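Local atomic coordinates of ADP-ribosylating toxin CARDS (Mycoplasma pneumoniae, PDB entry 4TLV), a protein that transfers ADP-ribosyl groups from NAD(+) to multiple target proteins and causes vacuolation of mammalian cells, acting as the main virulence factor of its bacterium. Residues N5-V10 with R133-D138; E82-Q87 with P183-L188; L272-V277 with C324-T329. All coordinates share one frame; numbering follows the deposited sequence.

Contact 1: residues N5-V10 with R133-D138; sequences NPVRFV and REWFTD. With SO4 (sulfate ion), chain G.
The first torsions of Trp135 and Val7 direct the groups that touch: the indole turns its CG away from its own carbonyl carbon (chi1 -76°), while Val7 sets CG1 opposite its backbone N (chi1 166°) and leaves CG2 beside that nitrogen. CG1 then lies by the ring-fusion atom CE2 of the indole, and CG2 by CZ2 of the six-membered ring. The setting is the two-sheet core of the mono-ADP-ribosyltransferase domain. Val7 lies in the lead-in loop and Val10 on strand 9-14, an outer strand of the five-stranded antiparallel sheet; strand 134-138 is the middle strand of the three-stranded one.

The two side chains approach from opposite directions. Val7 CG1 lies over one face of the indole, displaced toward its rim, 4.0 Å from Trp135 CE2. CG2 is on the same side and makes the closest approach, 3.5 Å to Trp135 CZ2. Val10 crosses the tryptophan at about a right angle, its CG1 coming obliquely to 4.0 Å from Trp135 CB. No hydrogen bond links the two segments, so the union is purely apolar and buries 147 Å² in all. The indole NE1 is hydrogen-bonded to Glu54 OE1, which restricts the rotation of the ring.

Arg8 and Phe9 point elsewhere. Arg8 grips a sulfate, probably from the crystallisation liquor, through two nearly straight bonds lying near the guanidinium plane; Arg147 NH1 holds the same anion. Phe9 CE2 lies 3.1 Å above one face of the Arg8 guanidinium. The ring edge also faces the anion, with Phe9 CE2 3.6 Å from sulfate O3. The two bonds themselves measure 2.7 Å from Arg8 NE to O3 and 2.9 Å from Arg8 NH2 to O1.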
# COMPACT_ATOMS: atom_id res chain seq x y z
N ASN A 5 -13.96 -12.95 1.10
CA ASN A 5 -12.79 -12.26 0.56
C ASN A 5 -11.60 -12.43 1.49
O ASN A 5 -11.02 -11.45 1.96
CB ASN A 5 -13.10 -10.76 0.42
CG ASN A 5 -13.64 -10.16 1.73
OD1 ASN A 5 -14.40 -10.81 2.45
ND2 ASN A 5 -13.24 -8.93 2.03
N PRO A 6 -11.24 -13.68 1.77
CA PRO A 6 -10.20 -13.92 2.77
C PRO A 6 -8.83 -13.62 2.18
O PRO A 6 -8.69 -13.46 0.97
CB PRO A 6 -10.32 -15.42 3.02
CG PRO A 6 -10.68 -15.95 1.65
CD PRO A 6 -11.64 -14.92 1.08
N VAL A 7 -7.82 -13.52 3.03
CA VAL A 7 -6.45 -13.58 2.54
C VAL A 7 -6.04 -15.05 2.59
O VAL A 7 -5.86 -15.63 3.66
CB VAL A 7 -5.53 -12.68 3.39
CG1 VAL A 7 -4.09 -12.98 3.11
CG2 VAL A 7 -5.82 -11.20 3.08
N ARG A 8 -5.93 -15.66 1.42
CA ARG A 8 -5.74 -17.10 1.35
C ARG A 8 -4.26 -17.46 1.25
O ARG A 8 -3.78 -18.37 1.92
CB ARG A 8 -6.54 -17.67 0.16
CG ARG A 8 -6.31 -19.15 -0.11
CD ARG A 8 -7.39 -19.69 -1.07
NE ARG A 8 -6.89 -20.76 -1.93
CZ ARG A 8 -6.52 -21.97 -1.50
NH1 ARG A 8 -6.59 -22.28 -0.21
NH2 ARG A 8 -6.09 -22.86 -2.38
N PHE A 9 -3.53 -16.74 0.40
CA PHE A 9 -2.09 -16.96 0.27
C PHE A 9 -1.30 -15.70 0.59
O PHE A 9 -1.73 -14.57 0.29
CB PHE A 9 -1.75 -17.44 -1.15
CG PHE A 9 -2.19 -18.85 -1.43
CD1 PHE A 9 -1.58 -19.92 -0.80
CD2 PHE A 9 -3.22 -19.11 -2.34
CE1 PHE A 9 -1.99 -21.23 -1.03
CE2 PHE A 9 -3.63 -20.42 -2.58
CZ PHE A 9 -3.01 -21.48 -1.94
N VAL A 10 -0.15 -15.90 1.21
CA VAL A 10 0.83 -14.85 1.40
C VAL A 10 2.14 -15.34 0.78
O VAL A 10 2.22 -16.49 0.35
CB VAL A 10 1.01 -14.46 2.88
CG1 VAL A 10 -0.26 -13.78 3.43
CG2 VAL A 10 1.39 -15.66 3.75
N ARG A 133 3.08 -4.76 2.78
CA ARG A 133 1.85 -5.54 2.88
C ARG A 133 2.06 -6.72 3.82
O ARG A 133 1.64 -7.83 3.52
CB ARG A 133 1.42 -6.06 1.49
CG ARG A 133 1.16 -4.95 0.47
CD ARG A 133 -0.26 -4.38 0.57
NE ARG A 133 -1.33 -5.34 0.22
CZ ARG A 133 -1.77 -5.58 -1.01
NH1 ARG A 133 -1.24 -4.96 -2.08
NH2 ARG A 133 -2.77 -6.44 -1.20
N GLU A 134 2.71 -6.48 4.96
CA GLU A 134 3.16 -7.58 5.82
C GLU A 134 2.05 -8.29 6.58
O GLU A 134 1.22 -7.66 7.23
CB GLU A 134 4.24 -7.15 6.83
CG GLU A 134 4.65 -8.32 7.76
CD GLU A 134 5.82 -8.02 8.68
OE1 GLU A 134 6.25 -6.85 8.77
OE2 GLU A 134 6.29 -8.98 9.33
N TRP A 135 2.04 -9.61 6.47
CA TRP A 135 1.28 -10.46 7.39
C TRP A 135 2.37 -11.21 8.14
O TRP A 135 3.26 -11.80 7.52
CB TRP A 135 0.40 -11.44 6.61
CG TRP A 135 -0.83 -10.79 6.03
CD1 TRP A 135 -0.90 -10.03 4.91
CD2 TRP A 135 -2.15 -10.84 6.58
NE1 TRP A 135 -2.19 -9.60 4.71
CE2 TRP A 135 -2.98 -10.09 5.72
CE3 TRP A 135 -2.72 -11.46 7.70
CZ2 TRP A 135 -4.35 -9.94 5.94
CZ3 TRP A 135 -4.07 -11.30 7.93
CH2 TRP A 135 -4.88 -10.54 7.05
N PHE A 136 2.35 -11.14 9.46
CA PHE A 136 3.35 -11.87 10.23
C PHE A 136 2.70 -13.08 10.87
O PHE A 136 1.50 -13.06 11.16
CB PHE A 136 4.03 -10.97 11.28
CG PHE A 136 3.11 -10.45 12.36
CD1 PHE A 136 2.37 -9.29 12.17
CD2 PHE A 136 3.03 -11.10 13.59
CE1 PHE A 136 1.54 -8.80 13.17
CE2 PHE A 136 2.20 -10.60 14.60
CZ PHE A 136 1.46 -9.44 14.38
N THR A 137 3.48 -14.14 11.08
CA THR A 137 2.95 -15.32 11.75
C THR A 137 3.40 -15.28 13.19
O THR A 137 4.50 -14.80 13.50
CB THR A 137 3.41 -16.62 11.10
OG1 THR A 137 4.83 -16.74 11.22
CG2 THR A 137 3.03 -16.64 9.61
N ASP A 138 2.53 -15.74 14.08
CA ASP A 138 2.81 -15.77 15.50
C ASP A 138 3.47 -17.12 15.69
O ASP A 138 2.81 -18.11 16.04
CB ASP A 138 1.50 -15.64 16.28
CG ASP A 138 1.72 -15.37 17.76
OD1 ASP A 138 2.88 -15.37 18.22
OD2 ASP A 138 0.70 -15.16 18.46
S SO4 G . -6.26 -20.96 -5.71
O1 SO4 G . -6.14 -22.35 -5.26
O2 SO4 G . -7.31 -20.82 -6.73
O3 SO4 G . -6.60 -20.13 -4.56
O4 SO4 G . -4.97 -20.53 -6.30

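Contact 2: residues E82-Q87 with P183-L188; sequences EIRADQ and PHYQEL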
# COMPACT_ATOMS: atom_id res chain seq x y z
N GLU A 82 4.96 -19.46 -1.94
CA GLU A 82 3.54 -19.20 -1.80
C GLU A 82 3.02 -20.02 -0.63
O GLU A 82 3.19 -21.24 -0.61
CB GLU A 82 2.82 -19.61 -3.08
CG GLU A 82 1.31 -19.49 -3.01
CD GLU A 82 0.66 -19.97 -4.30
OE1 GLU A 82 0.71 -21.18 -4.58
OE2 GLU A 82 0.11 -19.13 -5.03
N ILE A 83 2.40 -19.36 0.35
CA ILE A 83 2.12 -19.96 1.65
C ILE A 83 0.64 -19.76 2.00
O ILE A 83 0.17 -18.62 2.05
CB ILE A 83 2.98 -19.28 2.75
CG1 ILE A 83 4.47 -19.33 2.41
CG2 ILE A 83 2.68 -19.86 4.13
CD1 ILE A 83 5.34 -18.34 3.21
N ARG A 84 -0.08 -20.85 2.25
CA ARG A 84 -1.48 -20.75 2.65
C ARG A 84 -1.53 -20.16 4.04
O ARG A 84 -0.87 -20.65 4.95
CB ARG A 84 -2.19 -22.13 2.63
CG ARG A 84 -3.64 -22.10 3.10
CD ARG A 84 -4.32 -23.51 3.04
NE ARG A 84 -3.40 -24.56 3.48
CZ ARG A 84 -3.08 -24.80 4.75
NH1 ARG A 84 -3.64 -24.10 5.74
NH2 ARG A 84 -2.20 -25.75 5.04
N ALA A 85 -2.32 -19.10 4.20
CA ALA A 85 -2.47 -18.43 5.49
C ALA A 85 -3.54 -19.11 6.35
O ALA A 85 -4.48 -19.68 5.84
CB ALA A 85 -2.82 -16.98 5.28
N ASP A 86 -3.38 -19.02 7.67
CA ASP A 86 -4.35 -19.59 8.60
C ASP A 86 -4.45 -18.66 9.82
O ASP A 86 -3.93 -17.56 9.78
CB ASP A 86 -3.98 -21.04 8.99
CG ASP A 86 -2.62 -21.15 9.69
OD1 ASP A 86 -2.23 -20.21 10.40
OD2 ASP A 86 -1.94 -22.21 9.56
N GLN A 87 -5.13 -19.10 10.88
CA GLN A 87 -5.45 -18.21 12.01
C GLN A 87 -4.22 -17.69 12.77
O GLN A 87 -4.35 -16.77 13.58
CB GLN A 87 -6.40 -18.91 13.00
CG GLN A 87 -5.69 -20.01 13.79
CD GLN A 87 -6.58 -20.75 14.80
OE1 GLN A 87 -7.81 -20.69 14.74
NE2 GLN A 87 -5.94 -21.45 15.74
N PRO A 183 5.14 -31.37 -2.43
CA PRO A 183 4.32 -32.58 -2.27
C PRO A 183 3.77 -32.72 -0.84
O PRO A 183 2.81 -33.45 -0.63
CB PRO A 183 5.30 -33.72 -2.57
CG PRO A 183 6.67 -33.12 -2.33
CD PRO A 183 6.55 -31.68 -2.74
N HIS A 184 4.38 -32.04 0.13
CA HIS A 184 3.91 -32.05 1.51
C HIS A 184 2.82 -31.01 1.79
O HIS A 184 2.34 -30.90 2.92
CB HIS A 184 5.07 -31.84 2.48
CG HIS A 184 6.17 -32.84 2.34
ND1 HIS A 184 6.00 -34.18 2.64
CD2 HIS A 184 7.46 -32.71 1.95
CE1 HIS A 184 7.13 -34.82 2.43
NE2 HIS A 184 8.04 -33.95 2.01
N TYR A 185 2.46 -30.21 0.79
CA TYR A 185 1.42 -29.21 0.99
C TYR A 185 0.09 -29.86 1.31
O TYR A 185 -0.29 -30.87 0.71
CB TYR A 185 1.26 -28.31 -0.25
CG TYR A 185 0.08 -27.36 -0.14
CD1 TYR A 185 0.14 -26.25 0.71
CD2 TYR A 185 -1.08 -27.55 -0.88
CE1 TYR A 185 -0.93 -25.38 0.82
CE2 TYR A 185 -2.16 -26.68 -0.78
CZ TYR A 185 -2.07 -25.59 0.08
OH TYR A 185 -3.13 -24.72 0.21
N GLN A 186 -0.63 -29.30 2.26
CA GLN A 186 -1.99 -29.74 2.55
C GLN A 186 -2.99 -28.64 2.22
O GLN A 186 -2.85 -27.52 2.70
CB GLN A 186 -2.10 -30.16 4.03
CG GLN A 186 -1.17 -31.31 4.40
CD GLN A 186 -1.23 -31.66 5.87
OE1 GLN A 186 -2.23 -31.41 6.54
NE2 GLN A 186 -0.15 -32.25 6.40
N GLU A 187 -4.00 -28.95 1.40
CA GLU A 187 -5.04 -27.96 1.08
C GLU A 187 -6.09 -27.99 2.18
O GLU A 187 -6.95 -28.87 2.21
CB GLU A 187 -5.69 -28.24 -0.28
CG GLU A 187 -6.75 -27.19 -0.67
CD GLU A 187 -6.25 -25.77 -0.42
OE1 GLU A 187 -5.36 -25.32 -1.18
OE2 GLU A 187 -6.73 -25.13 0.54
N LEU A 188 -6.02 -27.05 3.11
CA LEU A 188 -6.94 -27.08 4.24
C LEU A 188 -8.06 -26.04 4.18
O LEU A 188 -8.85 -25.95 5.11
CB LEU A 188 -6.17 -26.96 5.54
CG LEU A 188 -5.19 -28.12 5.78
CD1 LEU A 188 -4.43 -27.90 7.09
CD2 LEU A 188 -5.93 -29.48 5.77
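Arg84 inserts its guanidinium among Tyr185, Gln186 and Leu188, tying the end of strand 76-84, part of the five-stranded antiparallel sheet of the ADP-ribosyltransferase fold, to the loop after strand 168-181.

The polar links across the contact are all weak. A bend of the arginine at chi3 (40°) brings NE and NH2 to Gln186 O, which receives a bond from each: Arg84 NE at 3.1 Å (N-H...O 128°) and Arg84 NH2 at 3.0 Å (127°), neither hydrogen aimed straight at the oxygen. Arg84 NE also makes a weak bond to Tyr185 OH, which sits at the guanidinium edge near its plane. The firmer polar partner of the arginine is Thr190, whose OG1 bonds NH1.

Packing covers one guanidinium face: Leu188 CB stands over its centre, 3.8 Å above the plane.

Charge adds a looser term. Glu187 OE2 is 4.5 Å from Arg84 NE but well out of the guanidinium plane, so any attraction is probably purely electrostatic, with no N-H aimed at the oxygen. Glu187 OE1 also forms a salt bridge with Arg8 NH2, and within the loop Tyr185 OH donates to Glu187 OE1 at 2.7 Å, arriving from above the carboxylate plane.

Contact 3: residues L272-V277 with C324-T329; sequences LEDTPV and CLKDLT
Lys326 reaches Asp274 with the far end of its side chain. CB leaves the backbone toward the segment 272-277, and CG continues an extended course, both still too distant to touch the aspartate. Contact starts at CD, which is 3.5 Å from Asp274 OD1 and 3.6 Å from Asp274 OD2, almost evenly placed between the two oxygens. CE comes next, nearer to Asp274 OD2 at 3.3 Å. The chain then bends at its last torsion (chi4 60°), and this turn swings the ammonium back to the other oxygen: NZ stands 3.1 Å from Asp274 OD1, a hydrogen-bonded salt bridge. The approach is on the syn side of OD1 and only 15° out of the carboxylate plane. The two side chains cross at about a right angle, and CD, CE and NZ of Lys326 each lie within 3.6 Å of both carboxylate oxygens, OD1 and OD2 of Asp274.

The pair is exposed, the buried surface is just 85 Å², and no other residues of the two segments meet, which makes this a surface link of modest extent. Thr275 pairs through its backbone with Phe315, whereas Cys324 pairs with Phe316 and Lys326 with Ile314. Residues 314-316 are thus backbone-bonded to both segments, consistent with their lying between them.

Asp274 is the last residue of the solvent-exposed KELED motif, which is involved in trafficking to the host endoplasmic reticulum. The bridge thus joins the end of that motif to the segment 324-329 of the D2 beta-trefoil domain.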
# COMPACT_ATOMS: atom_id res chain seq x y z
N LEU A 272 16.96 9.43 -7.09
CA LEU A 272 15.75 9.69 -7.89
C LEU A 272 16.01 10.70 -9.00
O LEU A 272 16.68 11.69 -8.77
CB LEU A 272 14.59 10.20 -7.01
CG LEU A 272 14.18 9.27 -5.86
CD1 LEU A 272 12.98 9.84 -5.13
CD2 LEU A 272 13.88 7.87 -6.37
N GLU A 273 15.46 10.43 -10.18
CA GLU A 273 15.54 11.33 -11.33
C GLU A 273 14.16 11.43 -11.94
O GLU A 273 13.37 10.50 -11.84
CB GLU A 273 16.49 10.77 -12.40
CG GLU A 273 17.91 10.53 -11.93
CD GLU A 273 18.68 9.52 -12.80
OE1 GLU A 273 18.06 8.81 -13.65
OE2 GLU A 273 19.91 9.44 -12.61
N ASP A 274 13.89 12.56 -12.58
CA ASP A 274 12.64 12.75 -13.31
C ASP A 274 12.71 12.00 -14.63
O ASP A 274 13.61 12.24 -15.44
CB ASP A 274 12.41 14.24 -13.57
CG ASP A 274 12.03 15.01 -12.31
OD1 ASP A 274 11.69 14.38 -11.28
OD2 ASP A 274 12.05 16.25 -12.38
N THR A 275 11.77 11.09 -14.86
CA THR A 275 11.79 10.28 -16.07
C THR A 275 10.49 10.39 -16.86
O THR A 275 9.41 10.10 -16.33
CB THR A 275 12.00 8.78 -15.73
OG1 THR A 275 10.96 8.33 -14.85
CG2 THR A 275 13.34 8.56 -15.02
N PRO A 276 10.58 10.81 -18.13
CA PRO A 276 9.42 10.64 -19.01
C PRO A 276 9.29 9.16 -19.37
O PRO A 276 10.20 8.38 -19.09
CB PRO A 276 9.82 11.45 -20.25
CG PRO A 276 11.32 11.37 -20.26
CD PRO A 276 11.68 11.53 -18.80
N VAL A 277 8.17 8.78 -19.98
CA VAL A 277 7.88 7.39 -20.26
C VAL A 277 7.58 7.20 -21.74
O VAL A 277 6.67 7.84 -22.29
CB VAL A 277 6.68 6.88 -19.43
CG1 VAL A 277 6.41 5.41 -19.73
CG2 VAL A 277 6.94 7.11 -17.92
N CYS A 324 2.54 7.36 -10.83
CA CYS A 324 2.05 8.68 -10.41
C CYS A 324 2.67 9.79 -11.25
O CYS A 324 3.84 9.70 -11.64
CB CYS A 324 2.42 8.96 -8.96
SG CYS A 324 1.97 7.72 -7.75
N LEU A 325 1.89 10.85 -11.48
CA LEU A 325 2.42 12.10 -12.04
C LEU A 325 3.31 12.73 -10.99
O LEU A 325 2.99 12.68 -9.80
CB LEU A 325 1.30 13.09 -12.33
CG LEU A 325 0.77 13.23 -13.75
CD1 LEU A 325 -0.26 14.39 -13.80
CD2 LEU A 325 1.91 13.46 -14.74
N LYS A 326 4.41 13.33 -11.42
CA LYS A 326 5.37 13.91 -10.49
C LYS A 326 4.77 14.98 -9.58
O LYS A 326 4.97 14.94 -8.37
CB LYS A 326 6.58 14.51 -11.23
CG LYS A 326 7.54 15.30 -10.34
CD LYS A 326 8.61 15.99 -11.19
CE LYS A 326 9.46 16.94 -10.38
NZ LYS A 326 10.16 16.23 -9.29
N ASP A 327 4.05 15.95 -10.15
CA ASP A 327 3.66 17.12 -9.36
C ASP A 327 2.28 16.99 -8.72
O ASP A 327 1.35 16.40 -9.29
CB ASP A 327 3.68 18.41 -10.20
CG ASP A 327 5.09 18.77 -10.66
OD1 ASP A 327 5.98 18.94 -9.81
OD2 ASP A 327 5.29 18.87 -11.89
N LEU A 328 2.14 17.56 -7.53
CA LEU A 328 0.84 17.69 -6.87
C LEU A 328 0.01 18.77 -7.54
O LEU A 328 0.55 19.71 -8.12
CB LEU A 328 1.05 18.09 -5.40
CG LEU A 328 1.89 17.10 -4.59
CD1 LEU A 328 2.01 17.57 -3.13
CD2 LEU A 328 1.25 15.70 -4.63
N THR A 329 -1.32 18.65 -7.44
CA THR A 329 -2.19 19.69 -7.95
C THR A 329 -2.20 20.86 -6.98
O THR A 329 -1.51 20.83 -5.96
CB THR A 329 -3.64 19.21 -8.10
OG1 THR A 329 -4.20 19.03 -6.79
CG2 THR A 329 -3.71 17.90 -8.85

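From the N terminus the chain passes residues 5-10, 82-87, 133-138 and 183-188 in turn, so contacts 1 and 2 cross: contact 1 closes a loop of 122 residues, and contact 2 opens inside it and closes beyond it. Both belong to the ADP-ribosyltransferase domain and lie on the neighbouring strands 9-14 and 76-84 of one sheet. They touch through a probable hydrogen bond, Ala85 N to Arg8 O, 2.8 Å, and a salt bridge of Arg8 NH2 with Glu187 OE1. Contact 3 follows in series, closing a 46-residue loop; it ties the KELED end of the linker region to the residues at strand 323-325 of D2, across the chain's centre from contacts 1 and 2.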